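Local coordinates for ferric iron-binding protein HitA (Pseudomonas aeruginosa PAO1, PDB 6IWF) that binds ferric iron, probably as the periplasmic solute-binding protein of an uptake system, and is implicated in gallium internalization, at residues A75-E80 with A229-S234; Q146-I151 with G293-A298; G216-G221 with P284-P289. All blocks are in the same frame, centred on the assembly; numbering follows the deposited sequence.

Contact 1: residues A75-E80 with A229-S234; sequences AKLEPE and AAVLKS
Ala75 and Val231 join two chain segments through a single direct backbone hydrogen bond, Ala75 N to Val231 O at 2.8 Å, which is nearly straight (167° at the hydrogen). Val231 belongs to strand 224-231, part of the mixed sheet of a periplasmic binding protein fold, and the loop leading to helix 79-82 runs past it. A water carries the pairing further: it bonds to Ala75 O and accepts from Val231 N at 2.8 Å, so that both backbone polar groups of Val231 are engaged by the loop, one directly and one through solvent. The two methyl branches of Val231 then divide the apolar work. Val231 CG1, anti to the backbone N (chi1 174°), lies 4.0 Å from Ala75 CB, while CG2 faces Leu77. Leu77 CB does not itself point at the strand, and it is one methyl of the branched tip that reaches it. Helix 238-248 covers the same site, with Ala241 and Val245 against Val231 and with Gln242 bonded to Lys76 O and Glu78 N. The valine is thus packed between loop and helix, and Leu77 CD2 stops 4.0 Å from Val231 CG2.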
loop_
_atom_site.group_PDB
_atom_site.type_symbol
_atom_site.label_atom_id
_atom_site.label_comp_id
_atom_site.label_asym_id
_atom_site.label_seq_id
_atom_site.Cartn_x
_atom_site.Cartn_y
_atom_site.Cartn_z
ATOM N N ALA A 75 20.146 1.452 5.172
ATOM C CA ALA A 75 20.840 1.646 6.440
ATOM C C ALA A 75 19.988 1.149 7.602
ATOM O O ALA A 75 18.768 1.322 7.612
ATOM C CB ALA A 75 21.166 3.128 6.639
ATOM N N LYS A 76 20.640 0.551 8.601
ATOM C CA LYS A 76 19.928 0.212 9.827
ATOM C C LYS A 76 19.360 1.486 10.453
ATOM O O LYS A 76 20.025 2.523 10.509
ATOM C CB LYS A 76 20.873 -0.520 10.794
ATOM C CG LYS A 76 20.633 -0.269 12.290
ATOM C CD LYS A 76 19.355 -0.914 12.831
ATOM C CE LYS A 76 19.457 -1.137 14.345
ATOM N NZ LYS A 76 19.029 0.047 15.152
ATOM N N LEU A 77 18.105 1.419 10.887
ATOM C CA LEU A 77 17.454 2.571 11.496
ATOM C C LEU A 77 17.815 2.686 12.975
ATOM O O LEU A 77 18.040 1.688 13.662
ATOM C CB LEU A 77 15.938 2.468 11.347
ATOM C CG LEU A 77 15.409 2.644 9.923
ATOM C CD1 LEU A 77 13.940 2.215 9.866
ATOM C CD2 LEU A 77 15.578 4.085 9.455
ATOM N N GLU A 78 17.842 3.920 13.470
ATOM C CA GLU A 78 18.152 4.134 14.876
ATOM C C GLU A 78 17.140 3.407 15.761
ATOM O O GLU A 78 15.940 3.383 15.454
ATOM C CB GLU A 78 18.178 5.630 15.188
ATOM C CG GLU A 78 19.426 6.306 14.636
ATOM C CD GLU A 78 19.428 7.806 14.828
ATOM O OE1 GLU A 78 20.514 8.413 14.722
ATOM O OE2 GLU A 78 18.352 8.385 15.086
ATOM N N PRO A 79 17.590 2.779 16.851
ATOM C CA PRO A 79 16.652 2.048 17.718
ATOM C C PRO A 79 15.515 2.905 18.238
ATOM O O PRO A 79 14.402 2.391 18.416
ATOM C CB PRO A 79 17.552 1.545 18.860
ATOM C CG PRO A 79 18.804 2.378 18.777
ATOM C CD PRO A 79 18.979 2.691 17.333
ATOM N N GLU A 80 15.755 4.198 18.480
ATOM C CA GLU A 80 14.666 5.090 18.865
ATOM C C GLU A 80 13.575 5.119 17.800
ATOM O O GLU A 80 12.382 5.168 18.121
ATOM C CB GLU A 80 15.195 6.503 19.110
ATOM C CG GLU A 80 16.153 6.618 20.280
ATOM C CD GLU A 80 17.614 6.406 19.887
ATOM O OE1 GLU A 80 18.495 6.796 20.686
ATOM O OE2 GLU A 80 17.892 5.847 18.800
ATOM N N ALA A 229 9.283 3.196 4.752
ATOM C CA ALA A 229 10.334 4.145 4.442
ATOM C C ALA A 229 11.668 3.615 4.929
ATOM O O ALA A 229 11.743 2.756 5.810
ATOM C CB ALA A 229 10.075 5.519 5.066
ATOM N N ALA A 230 12.729 4.162 4.357
ATOM C CA ALA A 230 14.067 3.668 4.649
ATOM C C ALA A 230 15.076 4.755 4.325
ATOM O O ALA A 230 14.827 5.619 3.487
ATOM C CB ALA A 230 14.385 2.396 3.847
ATOM N N VAL A 231 16.213 4.695 5.015
ATOM C CA VAL A 231 17.394 5.509 4.731
ATOM C C VAL A 231 18.338 4.711 3.838
ATOM O O VAL A 231 18.615 3.542 4.114
ATOM C CB VAL A 231 18.098 5.895 6.041
ATOM C CG1 VAL A 231 19.428 6.618 5.752
ATOM C CG2 VAL A 231 17.167 6.748 6.900
ATOM N N LEU A 232 18.868 5.344 2.791
ATOM C CA LEU A 232 19.795 4.646 1.906
ATOM C C LEU A 232 21.172 4.567 2.556
ATOM O O LEU A 232 21.655 5.543 3.138
ATOM C CB LEU A 232 19.894 5.349 0.550
ATOM C CG LEU A 232 18.784 5.093 -0.471
ATOM C CD1 LEU A 232 18.617 3.592 -0.709
ATOM C CD2 LEU A 232 17.454 5.735 -0.068
ATOM N N LYS A 233 21.798 3.389 2.470
ATOM C CA LYS A 233 23.131 3.221 3.040
ATOM C C LYS A 233 24.128 4.181 2.408
ATOM O O LYS A 233 25.072 4.633 3.073
ATOM C CB LYS A 233 23.591 1.774 2.851
ATOM C CG LYS A 233 24.556 1.279 3.902
ATOM C CD LYS A 233 24.309 -0.191 4.202
ATOM C CE LYS A 233 25.604 -0.953 4.390
ATOM N NZ LYS A 233 25.318 -2.350 4.827
ATOM N N SER A 234 23.917 4.518 1.136
ATOM C CA SER A 234 24.789 5.399 0.373
ATOM C C SER A 234 24.622 6.875 0.720
ATOM O O SER A 234 25.403 7.696 0.228
ATOM C CB SER A 234 24.526 5.204 -1.125
ATOM O OG SER A 234 23.225 5.655 -1.485
HETATM O O HOH W 1 16.591 2.410 6.638
#

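Contact 2: residues Q146-I151 with G293-A298; sequences QVAAVI and GEASEA
Ile151 and Ala298 meet where helix 141-154 packs against the first turn of helix 296-305, an apolar helix-helix contact with no hydrogen bond across it. Ile151 shows how one long side chain can serve two neighbours. Its CB points toward the partner segment and there the chain divides. Ile151 CG2, anti to the backbone N, turns to the carboxylate end of Glu297 and lies 3.9 Å from Glu297 OE1, an apolar branch against an acidic tip. CG1 takes the other direction, anti to the carbonyl carbon (chi1 -68°), and carries the chain on to Ile151 CD1, which rests 3.7 Å from Ala298 CA. Alanines on both segments let the backbones come close: the CA atoms of Ala148 and Ala298 are 4.8 Å apart. Ala298 CB sits against the helix backbone itself, 3.4 Å from Ala148 N, and also touches Val147 CG1 at 3.7 Å. Ala148 CB meets two methyls, those of Ala298 and of Ala295, the N-cap residue. Around this contact, Leu301 continues the packing of helix 296-305 against Val147 and Ile151, while helix 156-169 lies against Val150 and Ile151 through Ala159.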
loop_
_atom_site.group_PDB
_atom_site.type_symbol
_atom_site.label_atom_id
_atom_site.label_comp_id
_atom_site.label_asym_id
_atom_site.label_seq_id
_atom_site.Cartn_x
_atom_site.Cartn_y
_atom_site.Cartn_z
ATOM N N GLN A 146 -2.120 -8.781 -3.143
ATOM C CA GLN A 146 -3.318 -9.609 -3.003
ATOM C C GLN A 146 -3.064 -11.016 -3.525
ATOM O O GLN A 146 -3.461 -12.005 -2.903
ATOM C CB GLN A 146 -4.495 -8.977 -3.751
ATOM C CG GLN A 146 -5.798 -9.808 -3.644
ATOM C CD GLN A 146 -6.322 -9.861 -2.202
ATOM O OE1 GLN A 146 -7.136 -9.022 -1.801
ATOM N NE2 GLN A 146 -5.860 -10.843 -1.422
ATOM N N VAL A 147 -2.420 -11.125 -4.684
ATOM C CA VAL A 147 -2.145 -12.450 -5.233
ATOM C C VAL A 147 -1.201 -13.223 -4.324
ATOM O O VAL A 147 -1.397 -14.420 -4.069
ATOM C CB VAL A 147 -1.582 -12.319 -6.661
ATOM C CG1 VAL A 147 -1.211 -13.701 -7.220
ATOM C CG2 VAL A 147 -2.601 -11.639 -7.545
ATOM N N ALA A 148 -0.162 -12.555 -3.817
ATOM C CA ALA A 148 0.771 -13.223 -2.922
ATOM C C ALA A 148 0.055 -13.747 -1.688
ATOM O O ALA A 148 0.370 -14.832 -1.193
ATOM C CB ALA A 148 1.903 -12.273 -2.516
ATOM N N ALA A 149 -0.918 -12.985 -1.183
ATOM C CA ALA A 149 -1.697 -13.440 -0.035
ATOM C C ALA A 149 -2.522 -14.675 -0.377
ATOM O O ALA A 149 -2.613 -15.604 0.433
ATOM C CB ALA A 149 -2.602 -12.313 0.463
ATOM N N VAL A 150 -3.119 -14.719 -1.568
ATOM C CA VAL A 150 -3.898 -15.907 -1.927
ATOM C C VAL A 150 -2.982 -17.125 -2.030
ATOM O O VAL A 150 -3.323 -18.215 -1.562
ATOM C CB VAL A 150 -4.711 -15.670 -3.220
ATOM C CG1 VAL A 150 -5.442 -16.952 -3.652
ATOM C CG2 VAL A 150 -5.728 -14.548 -3.030
ATOM N N ILE A 151 -1.798 -16.963 -2.634
ATOM C CA ILE A 151 -0.859 -18.087 -2.708
ATOM C C ILE A 151 -0.506 -18.576 -1.315
ATOM O O ILE A 151 -0.491 -19.786 -1.044
ATOM C CB ILE A 151 0.411 -17.687 -3.477
ATOM C CG1 ILE A 151 0.074 -17.445 -4.941
ATOM C CG2 ILE A 151 1.474 -18.798 -3.353
ATOM C CD1 ILE A 151 1.221 -16.821 -5.728
ATOM N N GLY A 293 6.805 -10.900 1.571
ATOM C CA GLY A 293 8.121 -10.817 0.960
ATOM C C GLY A 293 8.133 -9.934 -0.269
ATOM O O GLY A 293 7.450 -8.902 -0.338
ATOM N N GLU A 294 8.926 -10.338 -1.269
ATOM C CA GLU A 294 8.991 -9.604 -2.526
ATOM C C GLU A 294 7.853 -9.973 -3.468
ATOM O O GLU A 294 7.771 -9.414 -4.570
ATOM C CB GLU A 294 10.349 -9.847 -3.211
ATOM C CG GLU A 294 11.521 -9.244 -2.417
ATOM C CD GLU A 294 12.895 -9.615 -2.968
ATOM O OE1 GLU A 294 13.751 -10.092 -2.179
ATOM O OE2 GLU A 294 13.119 -9.416 -4.180
ATOM N N ALA A 295 6.972 -10.884 -3.052
ATOM C CA ALA A 295 5.842 -11.319 -3.878
ATOM C C ALA A 295 6.306 -11.888 -5.220
ATOM O O ALA A 295 5.645 -11.711 -6.246
ATOM C CB ALA A 295 4.837 -10.180 -4.097
ATOM N N SER A 296 7.444 -12.600 -5.213
ATOM C CA SER A 296 8.019 -13.090 -6.468
ATOM C C SER A 296 7.157 -14.174 -7.109
ATOM O O SER A 296 6.978 -14.191 -8.336
ATOM C CB SER A 296 9.432 -13.615 -6.218
ATOM O OG SER A 296 10.286 -12.547 -5.854
ATOM N N GLU A 297 6.627 -15.097 -6.303
ATOM C CA GLU A 297 5.771 -16.143 -6.856
ATOM C C GLU A 297 4.490 -15.542 -7.423
ATOM O O GLU A 297 3.998 -15.976 -8.472
ATOM C CB GLU A 297 5.464 -17.178 -5.771
ATOM C CG GLU A 297 5.012 -18.544 -6.268
ATOM C CD GLU A 297 4.920 -19.566 -5.133
ATOM O OE1 GLU A 297 4.281 -20.621 -5.323
ATOM O OE2 GLU A 297 5.488 -19.312 -4.046
ATOM N N ALA A 298 3.939 -14.540 -6.736
ATOM C CA ALA A 298 2.757 -13.849 -7.245
ATOM C C ALA A 298 3.033 -13.199 -8.599
ATOM O O ALA A 298 2.199 -13.267 -9.509
ATOM C CB ALA A 298 2.283 -12.799 -6.236
#

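Contact 3: residues G216-G221 with P284-P289; sequences GNQDPG and PPKLTP
Gln218 reaches Pro285 from a type I' turn, Gly216 to Asp219, whose central residues Asn217 and Gln218 both have phi 55°. The turn is closed by Asp219 N bonding to Gly216 O, and it brings Gln218 alongside the proline-rich segment. In the side chain, Gln218 CG is anti to the carbonyl carbon (chi1 -66°) and lies 3.5 Å from Pro284 O; beyond CG the chain is extended and carries the amide across Lys286. There Gln218 NE2 packs on the aliphatic part of the lysine, 3.6 Å from Lys286 CE, with the two side chains crossing at a slant.

No direct hydrogen bond spans the segments, but two waters do. One accepts from Gln218 NE2 and donates to Pro284 O at 2.7 Å. The other donates to Gln218 OE1 and accepts from Lys286 N at 2.9 Å. Both ends of the amide are therefore tied to the opposite backbone through solvent. Deeper in, rim carbons of the Pro285 ring lie against two successive carbonyl oxygens, Pro285 CB near Gln218 O and Pro285 CD 3.3 Å from Asp219 O.

Asp219 turns the other way. Its OD1 bonds to Ser121 OG, and Asp219 OD2 accepts from Leu122 N and from Gly221 N, the latter at 3.0 Å and approaching from above the carboxylate plane. The last bond closes an Asx turn that starts at Asp219, the last residue of the type I' turn: two turns overlapping at one residue, which shape the link between strands 211-213 and 224-231, held beside an irregular, proline-rich segment.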
loop_
_atom_site.group_PDB
_atom_site.type_symbol
_atom_site.label_atom_id
_atom_site.label_comp_id
_atom_site.label_asym_id
_atom_site.label_seq_id
_atom_site.Cartn_x
_atom_site.Cartn_y
_atom_site.Cartn_z
ATOM N N GLY A 216 -13.620 -9.124 5.970
ATOM C CA GLY A 216 -13.332 -9.627 7.305
ATOM C C GLY A 216 -13.021 -11.109 7.336
ATOM O O GLY A 216 -12.564 -11.670 6.334
ATOM N N ASN A 217 -13.248 -11.749 8.493
ATOM C CA ASN A 217 -13.226 -13.210 8.645
ATOM C C ASN A 217 -11.922 -13.857 8.178
ATOM O O ASN A 217 -11.912 -15.029 7.783
ATOM C CB ASN A 217 -14.418 -13.846 7.927
ATOM C CG ASN A 217 -14.790 -15.186 8.514
ATOM O OD1 ASN A 217 -14.798 -15.358 9.735
ATOM N ND2 ASN A 217 -15.098 -16.151 7.647
ATOM N N GLN A 218 -10.810 -13.118 8.255
ATOM C CA GLN A 218 -9.492 -13.540 7.774
ATOM C C GLN A 218 -9.527 -13.942 6.313
ATOM O O GLN A 218 -8.646 -14.667 5.849
ATOM C CB GLN A 218 -8.900 -14.678 8.610
ATOM C CG GLN A 218 -8.582 -14.264 10.012
ATOM C CD GLN A 218 -7.745 -15.292 10.737
ATOM O OE1 GLN A 218 -7.462 -16.380 10.218
ATOM N NE2 GLN A 218 -7.358 -14.963 11.953
ATOM N N ASP A 219 -10.525 -13.441 5.586
ATOM C CA ASP A 219 -10.586 -13.665 4.154
ATOM C C ASP A 219 -9.327 -13.128 3.477
ATOM O O ASP A 219 -8.770 -12.113 3.900
ATOM C CB ASP A 219 -11.804 -12.966 3.558
ATOM C CG ASP A 219 -12.138 -13.481 2.177
ATOM O OD1 ASP A 219 -12.635 -14.633 2.110
ATOM O OD2 ASP A 219 -11.889 -12.742 1.176
ATOM N N PRO A 220 -8.862 -13.765 2.400
ATOM C CA PRO A 220 -7.709 -13.179 1.694
ATOM C C PRO A 220 -7.988 -11.764 1.218
ATOM O O PRO A 220 -7.067 -10.943 1.165
ATOM C CB PRO A 220 -7.468 -14.149 0.525
ATOM C CG PRO A 220 -8.046 -15.461 1.001
ATOM C CD PRO A 220 -9.270 -15.062 1.825
ATOM N N GLY A 221 -9.243 -11.435 0.925
ATOM C CA GLY A 221 -9.558 -10.100 0.474
ATOM C C GLY A 221 -9.645 -9.062 1.569
ATOM O O GLY A 221 -9.976 -7.914 1.268
ATOM N N PRO A 284 -8.168 -9.206 9.669
ATOM C CA PRO A 284 -7.415 -9.545 8.451
ATOM C C PRO A 284 -6.743 -10.898 8.576
ATOM O O PRO A 284 -6.538 -11.420 9.688
ATOM C CB PRO A 284 -6.359 -8.427 8.367
ATOM C CG PRO A 284 -6.100 -8.077 9.807
ATOM C CD PRO A 284 -7.445 -8.218 10.493
ATOM N N PRO A 285 -6.363 -11.490 7.452
ATOM C CA PRO A 285 -5.528 -12.692 7.500
ATOM C C PRO A 285 -4.227 -12.404 8.235
ATOM O O PRO A 285 -3.751 -11.268 8.291
ATOM C CB PRO A 285 -5.287 -13.015 6.013
ATOM C CG PRO A 285 -5.526 -11.715 5.292
ATOM C CD PRO A 285 -6.544 -10.971 6.081
ATOM N N LYS A 286 -3.669 -13.448 8.846
ATOM C CA LYS A 286 -2.464 -13.308 9.663
ATOM C C LYS A 286 -1.221 -13.357 8.770
ATOM O O LYS A 286 -0.446 -14.316 8.766
ATOM C CB LYS A 286 -2.438 -14.392 10.734
ATOM C CG LYS A 286 -3.676 -14.396 11.620
ATOM C CD LYS A 286 -3.700 -13.166 12.534
ATOM C CE LYS A 286 -4.701 -13.348 13.674
ATOM N NZ LYS A 286 -4.816 -12.124 14.522
ATOM N N LEU A 287 -1.039 -12.287 7.988
ATOM C CA LEU A 287 0.101 -12.150 7.089
ATOM C C LEU A 287 0.821 -10.847 7.384
ATOM O O LEU A 287 0.201 -9.782 7.348
ATOM C CB LEU A 287 -0.305 -12.146 5.618
ATOM C CG LEU A 287 -0.977 -13.411 5.095
ATOM C CD1 LEU A 287 -1.671 -13.122 3.772
ATOM C CD2 LEU A 287 0.060 -14.503 4.941
ATOM N N THR A 288 2.113 -10.937 7.623
ATOM C CA THR A 288 2.975 -9.790 7.857
ATOM C C THR A 288 3.655 -9.375 6.572
ATOM O O THR A 288 3.660 -10.114 5.584
ATOM C CB THR A 288 4.035 -10.144 8.895
ATOM O OG1 THR A 288 4.868 -11.176 8.352
ATOM C CG2 THR A 288 3.394 -10.610 10.184
ATOM N N PRO A 289 4.269 -8.183 6.547
ATOM C CA PRO A 289 5.125 -7.840 5.402
ATOM C C PRO A 289 6.136 -8.924 5.072
ATOM O O PRO A 289 6.363 -9.229 3.895
ATOM C CB PRO A 289 5.799 -6.545 5.866
ATOM C CG PRO A 289 4.772 -5.899 6.725
ATOM C CD PRO A 289 4.090 -7.037 7.463
HETATM O O HOH W 2 -7.553 -11.690 12.152
HETATM O O HOH W 3 -4.970 -15.961 8.487
#

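Contacts 2 and 3 are neighbours, with centres about 13 Å apart, whereas the centre of contact 1 lies about 26 Å from that of contact 2 and about 28 Å from that of contact 3. Helix 141-154 joins the near pair: Gln146 NE2 probably bonds to Pro220 O, and Ala149 CB packs on Leu287 CD1. Along the chain, contact 3 is nested inside the loop closed by contact 2, and contact 1 alternates with each of them. Strand 224-231 begins shortly after 216-221 and runs toward contact 1, linking the two regions. Such repeated crossing of the chain is consistent with the two-lobed architecture of periplasmic binding proteins. All three contacts lie away from the iron-binding residues.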